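Local coordinates for protein Afp3 (Serratia entomophila, PDB 6RBN) that forms, with Afp2 and Afp1, the helical sheath-tube complex of the anti-feeding prophage, and probably contributes to its contraction, at residues V198-V204 / R336-D340; R166-Y170 / L185-V190; I384-Y389 / A405-R409. The contacts are given in a common frame with arbitrary orientation. Residue numbers count along the deposited sequence, not the author numbering.

Contact 1. Residues V198-V204 / R336-D340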
ATOM      1  N   VAL D 198     -33.045  63.350 -34.421  1.00 90.53           N
ATOM      2  CA  VAL D 198     -32.194  62.725 -33.421  1.00 90.53           C
ATOM      3  C   VAL D 198     -30.923  63.555 -33.255  1.00 90.53           C
ATOM      4  O   VAL D 198     -29.919  63.354 -33.949  1.00 90.53           O
ATOM      5  CB  VAL D 198     -31.922  61.258 -33.800  1.00 90.53           C
ATOM      6  CG1 VAL D 198     -33.111  60.406 -33.412  1.00 90.53           C
ATOM      7  CG2 VAL D 198     -31.740  61.115 -35.312  1.00 90.53           C
ATOM      8  N   GLY D 199     -30.961  64.500 -32.316  1.00 89.95           N
ATOM      9  CA  GLY D 199     -29.922  65.515 -32.271  1.00 89.95           C
ATOM     10  C   GLY D 199     -28.640  65.034 -31.622  1.00 89.95           C
ATOM     11  O   GLY D 199     -27.602  64.929 -32.276  1.00 89.95           O
ATOM     12  N   GLY D 200     -28.695  64.731 -30.328  1.00 84.70           N
ATOM     13  CA  GLY D 200     -27.483  64.438 -29.596  1.00 84.70           C
ATOM     14  C   GLY D 200     -27.566  63.219 -28.708  1.00 84.70           C
ATOM     15  O   GLY D 200     -26.920  63.168 -27.658  1.00 84.70           O
ATOM     16  N   SER D 201     -28.361  62.234 -29.105  1.00 83.25           N
ATOM     17  CA  SER D 201     -28.445  61.001 -28.342  1.00 83.25           C
ATOM     18  C   SER D 201     -27.303  60.072 -28.722  1.00 83.25           C
ATOM     19  O   SER D 201     -26.842  60.055 -29.863  1.00 83.25           O
ATOM     20  CB  SER D 201     -29.782  60.305 -28.584  1.00 83.25           C
ATOM     21  OG  SER D 201     -29.878  59.861 -29.922  1.00 83.25           O
ATOM     22  N   ALA D 202     -26.865  59.270 -27.758  1.00 79.30           N
ATOM     23  CA  ALA D 202     -25.738  58.375 -27.970  1.00 79.30           C
ATOM     24  C   ALA D 202     -26.097  57.124 -28.756  1.00 79.30           C
ATOM     25  O   ALA D 202     -25.219  56.296 -28.997  1.00 79.30           O
ATOM     26  CB  ALA D 202     -25.130  57.969 -26.627  1.00 79.30           C
ATOM     27  N   GLN D 203     -27.350  56.969 -29.170  1.00 78.01           N
ATOM     28  CA  GLN D 203     -27.802  55.781 -29.874  1.00 78.01           C
ATOM     29  C   GLN D 203     -27.833  55.968 -31.383  1.00 78.01           C
ATOM     30  O   GLN D 203     -28.404  55.134 -32.087  1.00 78.01           O
ATOM     31  CB  GLN D 203     -29.199  55.391 -29.389  1.00 78.01           C
ATOM     32  CG  GLN D 203     -29.318  55.114 -27.905  1.00 78.01           C
ATOM     33  CD  GLN D 203     -28.467  53.957 -27.447  1.00 78.01           C
ATOM     34  OE1 GLN D 203     -27.520  54.135 -26.691  1.00 78.01           O
ATOM     35  NE2 GLN D 203     -28.795  52.762 -27.913  1.00 78.01           N
ATOM     36  N   VAL D 204     -27.253  57.051 -31.899  1.00 77.90           N
ATOM     37  CA  VAL D 204     -27.409  57.440 -33.296  1.00 77.90           C
ATOM     38  C   VAL D 204     -26.033  57.616 -33.920  1.00 77.90           C
ATOM     39  O   VAL D 204     -25.165  58.278 -33.343  1.00 77.90           O
ATOM     40  CB  VAL D 204     -28.241  58.733 -33.431  1.00 77.90           C
ATOM     41  CG1 VAL D 204     -28.298  59.211 -34.869  1.00 77.90           C
ATOM     42  CG2 VAL D 204     -29.639  58.500 -32.932  1.00 77.90           C
ATOM     43  N   ARG D 336     -17.852  57.846 -34.608  1.00 74.36           N
ATOM     44  CA  ARG D 336     -18.430  58.651 -33.544  1.00 74.36           C
ATOM     45  C   ARG D 336     -19.952  58.609 -33.567  1.00 74.36           C
ATOM     46  O   ARG D 336     -20.575  58.415 -34.612  1.00 74.36           O
ATOM     47  CB  ARG D 336     -17.976  60.107 -33.623  1.00 74.36           C
ATOM     48  CG  ARG D 336     -16.608  60.371 -33.040  1.00 74.36           C
ATOM     49  CD  ARG D 336     -16.319  61.855 -33.066  1.00 74.36           C
ATOM     50  NE  ARG D 336     -15.145  62.213 -32.277  1.00 74.36           N
ATOM     51  CZ  ARG D 336     -13.908  62.248 -32.749  1.00 74.36           C
ATOM     52  NH1 ARG D 336     -13.684  61.931 -34.010  1.00 74.36           N
ATOM     53  NH2 ARG D 336     -12.898  62.585 -31.962  1.00 74.36           N
ATOM     54  N   THR D 337     -20.536  58.801 -32.386  1.00 77.90           N
ATOM     55  CA  THR D 337     -21.972  58.945 -32.213  1.00 77.90           C
ATOM     56  C   THR D 337     -22.339  60.423 -32.136  1.00 77.90           C
ATOM     57  O   THR D 337     -21.488  61.309 -32.223  1.00 77.90           O
ATOM     58  CB  THR D 337     -22.439  58.213 -30.954  1.00 77.90           C
ATOM     59  OG1 THR D 337     -21.800  58.780 -29.806  1.00 77.90           O
ATOM     60  CG2 THR D 337     -22.101  56.742 -31.029  1.00 77.90           C
ATOM     61  N   GLN D 338     -23.631  60.696 -31.961  1.00 83.35           N
ATOM     62  CA  GLN D 338     -24.107  62.065 -31.826  1.00 83.35           C
ATOM     63  C   GLN D 338     -23.795  62.679 -30.470  1.00 83.35           C
ATOM     64  O   GLN D 338     -23.838  63.905 -30.339  1.00 83.35           O
ATOM     65  CB  GLN D 338     -25.614  62.119 -32.063  1.00 83.35           C
ATOM     66  CG  GLN D 338     -26.018  61.928 -33.495  1.00 83.35           C
ATOM     67  CD  GLN D 338     -25.564  63.075 -34.351  1.00 83.35           C
ATOM     68  OE1 GLN D 338     -24.682  62.928 -35.179  1.00 83.35           O
ATOM     69  NE2 GLN D 338     -26.153  64.237 -34.136  1.00 83.35           N
ATOM     70  N   LYS D 339     -23.488  61.865 -29.468  1.00 86.33           N
ATOM     71  CA  LYS D 339     -23.224  62.384 -28.133  1.00 86.33           C
ATOM     72  C   LYS D 339     -21.805  62.929 -28.056  1.00 86.33           C
ATOM     73  O   LYS D 339     -20.848  62.249 -28.434  1.00 86.33           O
ATOM     74  CB  LYS D 339     -23.432  61.284 -27.098  1.00 86.33           C
ATOM     75  CG  LYS D 339     -23.319  61.741 -25.666  1.00 86.33           C
ATOM     76  CD  LYS D 339     -24.508  62.588 -25.273  1.00 86.33           C
ATOM     77  CE  LYS D 339     -24.462  62.952 -23.804  1.00 86.33           C
ATOM     78  NZ  LYS D 339     -25.599  63.830 -23.423  1.00 86.33           N
ATOM     79  N   ASP D 340     -21.665  64.155 -27.561  1.00 92.61           N
ATOM     80  CA  ASP D 340     -20.370  64.812 -27.457  1.00 92.61           C
ATOM     81  C   ASP D 340     -19.721  64.577 -26.096  1.00 92.61           C
ATOM     82  O   ASP D 340     -18.696  65.192 -25.782  1.00 92.61           O
ATOM     83  CB  ASP D 340     -20.529  66.311 -27.728  1.00 92.61           C
ATOM     84  CG  ASP D 340     -19.245  66.970 -28.208  1.00 92.61           C
ATOM     85  OD1 ASP D 340     -18.233  66.262 -28.388  1.00 92.61           O
ATOM     86  OD2 ASP D 340     -19.248  68.204 -28.402  1.00 92.61           O
TER

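Contact 2. Residues R166-Y170 / L185-V190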
ATOM      1  N   ARG D 166     -37.448  59.619 -44.729  1.00 89.38           N
ATOM      2  CA  ARG D 166     -36.631  59.217 -43.591  1.00 89.38           C
ATOM      3  C   ARG D 166     -36.900  60.085 -42.373  1.00 89.38           C
ATOM      4  O   ARG D 166     -36.797  59.612 -41.237  1.00 89.38           O
ATOM      5  CB  ARG D 166     -35.155  59.276 -43.966  1.00 89.38           C
ATOM      6  CG  ARG D 166     -34.741  58.217 -44.947  1.00 89.38           C
ATOM      7  CD  ARG D 166     -33.312  58.423 -45.379  1.00 89.38           C
ATOM      8  NE  ARG D 166     -33.192  59.635 -46.176  1.00 89.38           N
ATOM      9  CZ  ARG D 166     -32.054  60.087 -46.681  1.00 89.38           C
ATOM     10  NH1 ARG D 166     -30.937  59.414 -46.491  1.00 89.38           N
ATOM     11  NH2 ARG D 166     -32.036  61.201 -47.396  1.00 89.38           N
ATOM     12  N   THR D 167     -37.228  61.363 -42.589  1.00 89.62           N
ATOM     13  CA  THR D 167     -37.543  62.265 -41.489  1.00 89.62           C
ATOM     14  C   THR D 167     -38.813  61.841 -40.757  1.00 89.62           C
ATOM     15  O   THR D 167     -38.881  61.965 -39.529  1.00 89.62           O
ATOM     16  CB  THR D 167     -37.664  63.693 -42.030  1.00 89.62           C
ATOM     17  OG1 THR D 167     -36.454  64.035 -42.715  1.00 89.62           O
ATOM     18  CG2 THR D 167     -37.882  64.701 -40.915  1.00 89.62           C
ATOM     19  N   ALA D 168     -39.793  61.295 -41.476  1.00 89.37           N
ATOM     20  CA  ALA D 168     -40.968  60.737 -40.821  1.00 89.37           C
ATOM     21  C   ALA D 168     -40.639  59.452 -40.072  1.00 89.37           C
ATOM     22  O   ALA D 168     -41.276  59.145 -39.060  1.00 89.37           O
ATOM     23  CB  ALA D 168     -42.068  60.484 -41.848  1.00 89.37           C
ATOM     24  N   VAL D 169     -39.651  58.694 -40.547  1.00 87.96           N
ATOM     25  CA  VAL D 169     -39.249  57.476 -39.856  1.00 87.96           C
ATOM     26  C   VAL D 169     -38.353  57.798 -38.666  1.00 87.96           C
ATOM     27  O   VAL D 169     -38.517  57.229 -37.582  1.00 87.96           O
ATOM     28  CB  VAL D 169     -38.571  56.513 -40.850  1.00 87.96           C
ATOM     29  CG1 VAL D 169     -38.013  55.295 -40.144  1.00 87.96           C
ATOM     30  CG2 VAL D 169     -39.561  56.078 -41.908  1.00 87.96           C
ATOM     31  N   TYR D 170     -37.414  58.736 -38.836  1.00 87.26           N
ATOM     32  CA  TYR D 170     -36.486  59.070 -37.757  1.00 87.26           C
ATOM     33  C   TYR D 170     -37.188  59.790 -36.614  1.00 87.26           C
ATOM     34  O   TYR D 170     -36.746  59.700 -35.464  1.00 87.26           O
ATOM     35  CB  TYR D 170     -35.342  59.939 -38.280  1.00 87.26           C
ATOM     36  CG  TYR D 170     -34.394  59.256 -39.239  1.00 87.26           C
ATOM     37  CD1 TYR D 170     -34.347  57.873 -39.346  1.00 87.26           C
ATOM     38  CD2 TYR D 170     -33.552  60.004 -40.050  1.00 87.26           C
ATOM     39  CE1 TYR D 170     -33.487  57.256 -40.230  1.00 87.26           C
ATOM     40  CE2 TYR D 170     -32.687  59.395 -40.936  1.00 87.26           C
ATOM     41  CZ  TYR D 170     -32.659  58.021 -41.019  1.00 87.26           C
ATOM     42  OH  TYR D 170     -31.800  57.407 -41.898  1.00 87.26           O
ATOM     43  N   LEU D 185     -29.762  53.634 -33.943  1.00 77.45           N
ATOM     44  CA  LEU D 185     -30.202  54.181 -35.218  1.00 77.45           C
ATOM     45  C   LEU D 185     -29.008  54.523 -36.096  1.00 77.45           C
ATOM     46  O   LEU D 185     -28.019  55.091 -35.626  1.00 77.45           O
ATOM     47  CB  LEU D 185     -31.059  55.425 -34.990  1.00 77.45           C
ATOM     48  CG  LEU D 185     -31.619  56.171 -36.200  1.00 77.45           C
ATOM     49  CD1 LEU D 185     -32.552  55.299 -36.996  1.00 77.45           C
ATOM     50  CD2 LEU D 185     -32.333  57.420 -35.746  1.00 77.45           C
ATOM     51  N   LEU D 186     -29.104  54.172 -37.373  1.00 76.63           N
ATOM     52  CA  LEU D 186     -28.100  54.529 -38.371  1.00 76.63           C
ATOM     53  C   LEU D 186     -28.734  55.544 -39.316  1.00 76.63           C
ATOM     54  O   LEU D 186     -29.315  55.186 -40.341  1.00 76.63           O
ATOM     55  CB  LEU D 186     -27.602  53.307 -39.122  1.00 76.63           C
ATOM     56  CG  LEU D 186     -26.826  52.284 -38.305  1.00 76.63           C
ATOM     57  CD1 LEU D 186     -26.469  51.086 -39.156  1.00 76.63           C
ATOM     58  CD2 LEU D 186     -25.590  52.929 -37.736  1.00 76.63           C
ATOM     59  N   ALA D 187     -28.615  56.817 -38.965  1.00 79.45           N
ATOM     60  CA  ALA D 187     -29.196  57.885 -39.757  1.00 79.45           C
ATOM     61  C   ALA D 187     -28.264  58.266 -40.901  1.00 79.45           C
ATOM     62  O   ALA D 187     -27.126  57.805 -40.995  1.00 79.45           O
ATOM     63  CB  ALA D 187     -29.497  59.099 -38.881  1.00 79.45           C
ATOM     64  N   ASP D 188     -28.767  59.127 -41.780  1.00 86.14           N
ATOM     65  CA  ASP D 188     -28.034  59.549 -42.964  1.00 86.14           C
ATOM     66  C   ASP D 188     -28.139  61.055 -43.108  1.00 86.14           C
ATOM     67  O   ASP D 188     -29.241  61.607 -43.081  1.00 86.14           O
ATOM     68  CB  ASP D 188     -28.583  58.872 -44.215  1.00 86.14           C
ATOM     69  CG  ASP D 188     -28.287  57.406 -44.248  1.00 86.14           C
ATOM     70  OD1 ASP D 188     -27.202  57.005 -43.786  1.00 86.14           O
ATOM     71  OD2 ASP D 188     -29.157  56.631 -44.689  1.00 86.14           O
ATOM     72  N   SER D 189     -26.998  61.710 -43.269  1.00 88.75           N
ATOM     73  CA  SER D 189     -27.009  63.146 -43.462  1.00 88.75           C
ATOM     74  C   SER D 189     -27.477  63.480 -44.872  1.00 88.75           C
ATOM     75  O   SER D 189     -27.434  62.653 -45.786  1.00 88.75           O
ATOM     76  CB  SER D 189     -25.622  63.729 -43.210  1.00 88.75           C
ATOM     77  OG  SER D 189     -25.638  65.132 -43.376  1.00 88.75           O
ATOM     78  N   VAL D 190     -27.938  64.711 -45.041  1.00 91.98           N
ATOM     79  CA  VAL D 190     -28.447  65.180 -46.323  1.00 91.98           C
ATOM     80  C   VAL D 190     -27.442  66.082 -47.019  1.00 91.98           C
ATOM     81  O   VAL D 190     -27.116  65.876 -48.188  1.00 91.98           O
ATOM     82  CB  VAL D 190     -29.800  65.895 -46.122  1.00 91.98           C
ATOM     83  CG1 VAL D 190     -30.358  66.353 -47.455  1.00 91.98           C
ATOM     84  CG2 VAL D 190     -30.763  64.982 -45.401  1.00 91.98           C
TER

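Contact 3. Residues I384-Y389 / A405-R409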
ATOM      1  N   ILE D 384     -23.421  37.038 -13.738  1.00 65.02           N
ATOM      2  CA  ILE D 384     -22.888  38.241 -14.364  1.00 65.02           C
ATOM      3  C   ILE D 384     -21.368  38.221 -14.334  1.00 65.02           C
ATOM      4  O   ILE D 384     -20.712  38.631 -15.297  1.00 65.02           O
ATOM      5  CB  ILE D 384     -23.464  39.491 -13.671  1.00 65.02           C
ATOM      6  CG1 ILE D 384     -24.983  39.500 -13.780  1.00 65.02           C
ATOM      7  CG2 ILE D 384     -22.947  40.758 -14.307  1.00 65.02           C
ATOM      8  CD1 ILE D 384     -25.635  40.560 -12.940  1.00 65.02           C
ATOM      9  N   ASP D 385     -20.786  37.705 -13.248  1.00 68.67           N
ATOM     10  CA  ASP D 385     -19.335  37.646 -13.118  1.00 68.67           C
ATOM     11  C   ASP D 385     -18.715  36.648 -14.087  1.00 68.67           C
ATOM     12  O   ASP D 385     -17.583  36.849 -14.537  1.00 68.67           O
ATOM     13  CB  ASP D 385     -18.960  37.287 -11.684  1.00 68.67           C
ATOM     14  CG  ASP D 385     -17.474  37.371 -11.425  1.00 68.67           C
ATOM     15  OD1 ASP D 385     -16.961  38.497 -11.275  1.00 68.67           O
ATOM     16  OD2 ASP D 385     -16.816  36.311 -11.377  1.00 68.67           O
ATOM     17  N   ASN D 386     -19.431  35.573 -14.417  1.00 68.00           N
ATOM     18  CA  ASN D 386     -18.930  34.648 -15.427  1.00 68.00           C
ATOM     19  C   ASN D 386     -19.011  35.246 -16.820  1.00 68.00           C
ATOM     20  O   ASN D 386     -18.187  34.920 -17.681  1.00 68.00           O
ATOM     21  CB  ASN D 386     -19.702  33.333 -15.387  1.00 68.00           C
ATOM     22  CG  ASN D 386     -19.389  32.509 -14.166  1.00 68.00           C
ATOM     23  OD1 ASN D 386     -18.248  32.460 -13.711  1.00 68.00           O
ATOM     24  ND2 ASN D 386     -20.394  31.828 -13.641  1.00 68.00           N
ATOM     25  N   TYR D 387     -19.996  36.108 -17.065  1.00 68.58           N
ATOM     26  CA  TYR D 387     -20.106  36.744 -18.371  1.00 68.58           C
ATOM     27  C   TYR D 387     -19.041  37.814 -18.550  1.00 68.58           C
ATOM     28  O   TYR D 387     -18.418  37.912 -19.612  1.00 68.58           O
ATOM     29  CB  TYR D 387     -21.501  37.342 -18.554  1.00 68.58           C
ATOM     30  CG  TYR D 387     -21.672  38.027 -19.884  1.00 68.58           C
ATOM     31  CD1 TYR D 387     -21.830  37.290 -21.045  1.00 68.58           C
ATOM     32  CD2 TYR D 387     -21.660  39.410 -19.982  1.00 68.58           C
ATOM     33  CE1 TYR D 387     -21.975  37.909 -22.264  1.00 68.58           C
ATOM     34  CE2 TYR D 387     -21.800  40.036 -21.195  1.00 68.58           C
ATOM     35  CZ  TYR D 387     -21.959  39.281 -22.332  1.00 68.58           C
ATOM     36  OH  TYR D 387     -22.103  39.902 -23.547  1.00 68.58           O
ATOM     37  N   LEU D 388     -18.826  38.634 -17.522  1.00 66.88           N
ATOM     38  CA  LEU D 388     -17.862  39.720 -17.630  1.00 66.88           C
ATOM     39  C   LEU D 388     -16.427  39.225 -17.606  1.00 66.88           C
ATOM     40  O   LEU D 388     -15.534  39.943 -18.062  1.00 66.88           O
ATOM     41  CB  LEU D 388     -18.070  40.726 -16.505  1.00 66.88           C
ATOM     42  CG  LEU D 388     -19.393  41.479 -16.503  1.00 66.88           C
ATOM     43  CD1 LEU D 388     -19.465  42.370 -15.291  1.00 66.88           C
ATOM     44  CD2 LEU D 388     -19.547  42.278 -17.770  1.00 66.88           C
ATOM     45  N   TYR D 389     -16.179  38.029 -17.078  1.00 69.74           N
ATOM     46  CA  TYR D 389     -14.833  37.481 -17.135  1.00 69.74           C
ATOM     47  C   TYR D 389     -14.480  37.027 -18.542  1.00 69.74           C
ATOM     48  O   TYR D 389     -13.343  37.214 -18.982  1.00 69.74           O
ATOM     49  CB  TYR D 389     -14.681  36.318 -16.160  1.00 69.74           C
ATOM     50  CG  TYR D 389     -13.285  35.745 -16.129  1.00 69.74           C
ATOM     51  CD1 TYR D 389     -12.265  36.395 -15.453  1.00 69.74           C
ATOM     52  CD2 TYR D 389     -12.986  34.559 -16.783  1.00 69.74           C
ATOM     53  CE1 TYR D 389     -10.990  35.880 -15.424  1.00 69.74           C
ATOM     54  CE2 TYR D 389     -11.714  34.044 -16.769  1.00 69.74           C
ATOM     55  CZ  TYR D 389     -10.722  34.704 -16.084  1.00 69.74           C
ATOM     56  OH  TYR D 389      -9.451  34.183 -16.064  1.00 69.74           O
ATOM     57  N   ALA D 405     -11.048  45.762 -14.598  1.00 73.25           N
ATOM     58  CA  ALA D 405     -11.933  45.748 -15.754  1.00 73.25           C
ATOM     59  C   ALA D 405     -13.390  45.921 -15.352  1.00 73.25           C
ATOM     60  O   ALA D 405     -14.128  46.674 -15.997  1.00 73.25           O
ATOM     61  CB  ALA D 405     -11.752  44.450 -16.532  1.00 73.25           C
ATOM     62  N   TYR D 406     -13.829  45.238 -14.299  1.00 69.26           N
ATOM     63  CA  TYR D 406     -15.249  45.204 -13.976  1.00 69.26           C
ATOM     64  C   TYR D 406     -15.440  44.978 -12.483  1.00 69.26           C
ATOM     65  O   TYR D 406     -14.486  44.720 -11.746  1.00 69.26           O
ATOM     66  CB  TYR D 406     -15.972  44.127 -14.796  1.00 69.26           C
ATOM     67  CG  TYR D 406     -15.510  42.709 -14.531  1.00 69.26           C
ATOM     68  CD1 TYR D 406     -14.437  42.169 -15.224  1.00 69.26           C
ATOM     69  CD2 TYR D 406     -16.168  41.902 -13.610  1.00 69.26           C
ATOM     70  CE1 TYR D 406     -14.015  40.881 -14.988  1.00 69.26           C
ATOM     71  CE2 TYR D 406     -15.752  40.617 -13.369  1.00 69.26           C
ATOM     72  CZ  TYR D 406     -14.677  40.110 -14.061  1.00 69.26           C
ATOM     73  OH  TYR D 406     -14.266  38.822 -13.822  1.00 69.26           O
ATOM     74  N   PHE D 407     -16.697  45.080 -12.052  1.00 66.65           N
ATOM     75  CA  PHE D 407     -17.121  44.708 -10.711  1.00 66.65           C
ATOM     76  C   PHE D 407     -18.614  44.420 -10.739  1.00 66.65           C
ATOM     77  O   PHE D 407     -19.357  45.017 -11.521  1.00 66.65           O
ATOM     78  CB  PHE D 407     -16.808  45.797  -9.668  1.00 66.65           C
ATOM     79  CG  PHE D 407     -17.564  47.088  -9.861  1.00 66.65           C
ATOM     80  CD1 PHE D 407     -17.070  48.068 -10.698  1.00 66.65           C
ATOM     81  CD2 PHE D 407     -18.735  47.341  -9.163  1.00 66.65           C
ATOM     82  CE1 PHE D 407     -17.749  49.256 -10.868  1.00 66.65           C
ATOM     83  CE2 PHE D 407     -19.419  48.522  -9.336  1.00 66.65           C
ATOM     84  CZ  PHE D 407     -18.924  49.479 -10.185  1.00 66.65           C
ATOM     85  N   VAL D 408     -19.050  43.495  -9.887  1.00 65.68           N
ATOM     86  CA  VAL D 408     -20.465  43.208  -9.677  1.00 65.68           C
ATOM     87  C   VAL D 408     -20.735  43.296  -8.182  1.00 65.68           C
ATOM     88  O   VAL D 408     -20.009  42.695  -7.385  1.00 65.68           O
ATOM     89  CB  VAL D 408     -20.868  41.818 -10.213  1.00 65.68           C
ATOM     90  CG1 VAL D 408     -22.360  41.602 -10.051  1.00 65.68           C
ATOM     91  CG2 VAL D 408     -20.462  41.637 -11.658  1.00 65.68           C
ATOM     92  N   ARG D 409     -21.768  44.046  -7.799  1.00 70.98           N
ATOM     93  CA  ARG D 409     -22.100  44.256  -6.397  1.00 70.98           C
ATOM     94  C   ARG D 409     -23.581  44.006  -6.163  1.00 70.98           C
ATOM     95  O   ARG D 409     -24.429  44.531  -6.886  1.00 70.98           O
ATOM     96  CB  ARG D 409     -21.750  45.676  -5.954  1.00 70.98           C
ATOM     97  CG  ARG D 409     -20.272  45.971  -5.959  1.00 70.98           C
ATOM     98  CD  ARG D 409     -20.003  47.417  -5.628  1.00 70.98           C
ATOM     99  NE  ARG D 409     -18.583  47.725  -5.747  1.00 70.98           N
ATOM    100  CZ  ARG D 409     -18.072  48.944  -5.631  1.00 70.98           C
ATOM    101  NH1 ARG D 409     -18.866  49.979  -5.397  1.00 70.98           N
ATOM    102  NH2 ARG D 409     -16.767  49.132  -5.757  1.00 70.98           N
TER

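Contact 1. Residues V198-V204 / R336-D340
Two loops of the sheath protein meet here without forming a sheet. The first leads from strand 185-188 into the parallel strand 204-207 and ends in a type I beta turn, Ser201 to Val204; the second, 336-340, at the rough end of the subtilisin-like family region, runs from strand 329-332 toward helix 347-364, so the contact ties the approach to a strand to the approach to a helix. Val198 turns its branched side chain to Leu185 and Ala174, an apolar start to a contact that mixes two hydrogen bonds with aliphatic packing. Gly199 then offers its carbonyl: Gln338 NE2 donates to Gly199 O at 2.5 Å, a very short hydrogen bond. Glutamine suits this place, since its long side chain reaches a backbone acceptor without a charge. At Gly200 the bare CA lies 3.8 Å from Gln338 O, and Gly200 O touches Lys339 CD at 3.4 Å, so the lysine lends its aliphatic part while its amine leads away. Ser201 has its CB pointing away, yet Ser201 O comes within 3.3 Å of Gln338 CB. Ala202, small enough to lie close to the second loop, sets its CB 3.8 Å from Lys339 CB and also rests on Trp344 and Arg350. Gln203 faces away, its NE2 bonded to Tyr183 O. Val204 CG1 packs 3.8 Å from Gln338 CG, while its carbonyl takes the second hydrogen bond, Gln338 N to Val204 O at 3.2 Å, beside a CA-H...O contact from Thr337 CA to the same Val204 O at 3.5 Å.

Contact 2. Residues R166-Y170 / L185-V190
Tyr170 loses more surface than any other residue in this helix-on-strand packing, in which segment 166-170 crosses strand 185-188 nearly antiparallel, at 152° and 10.2 Å between their short axes. Its long side chain, ring and hydroxyl together, bridges the space between the two backbones. Tyr170 CE1 meets Leu185 CD1 at 3.9 Å, and Ala187 CB lies 4.2 Å from the Tyr170 ring centroid in an off-centre CH-pi contact; a small alanine lets the ring come down close to the strand, where Tyr170 OH reaches Ala187 CA at 3.4 Å. One helical turn earlier, Arg166 stretches to Asp188. Arg166 NH1 rests 3.3 Å from Asp188 CB, but the salt bridge from Arg166 NH1 to Asp188 OD2 is long at 3.8 Å. Each charged group has a stronger partner: Arg166 NE bonds to Asp162 O, and Asp188 OD1 to the hydroxyl of Ser271. Arginine and aspartate thus place charged ends beside the apolar part of a buried interface. Strand 185-188 pairs in parallel with 204-207, and Leu186, pointing away from helix 163-172, packs on Ala275 and Tyr278 of helix 271-284. The strand is therefore covered by a different helix on each face, as in an alpha/beta layered domain.

Contact 3. Residues I384-Y389 / A405-R409
Tyr406 and Val408 are the bumps of strand 406-409, and the hollows they fill lie along one side of helix 374-392; its segment 384-389 and the strand run antiparallel, 174° and 8.9 Å between their short axes. Alternation in the strand sends these two residues toward the helix and Phe407 away. The Tyr406 ring occupies a hollow walled by Asp385, Leu388 and Tyr389: Leu388 CB sits over one face, 3.8 Å from the Tyr406 ring centroid in a CH-pi contact, Asp385 OD1 approaches the ring edge at Tyr406 CE2 (3.2 Å), and Tyr406 OH reaches Tyr389 CB at 3.5 Å. A flat, long side chain suits such a slot. Val408, short and branched, fills the neighbouring hollow between Ile384 and Leu388, Val408 CG2 lying 3.7 Å from Ile384 CG2 and 3.8 Å from Leu388 CD1. No hydrogen bond joins the segments; packing and the CH-pi contact bring them together. In this C-terminal sheath domain Ile384 and Phe407 also pack on an Afp2 chain, and Asn386 on an Afp1 chain. Ile384, beside Val408, and Tyr387 touch helix 347-364, while the strand pairs antiparallel with 425-432, whose Val430 and Met432 meet Leu388.

Overall arrangement
Contacts 1 and 2 adjoin, their centres 13 Å apart, because both build on the paired strands 185-188 and 204-207: Gln203 O lies 2.7 Å from Leu185 N in a probable hydrogen bond, and Val204 packs on Leu185. Contact 2 is the most buried, apolar with charged ends, whereas in contact 1, partly exposed, hydrogen bonds run from one glutamine to backbone carbonyls, with aliphatic packing beside them. Contact 3 stands apart in the C-terminal domain, about 15 Å from contact 1 and 19 Å from contact 2 between nearest atoms; without a hydrogen bond between its segments, it relies mainly on side-chain packing. Helix 347-364 touches both contact 1 and contact 3. Of the three, contact 3 meets other chains.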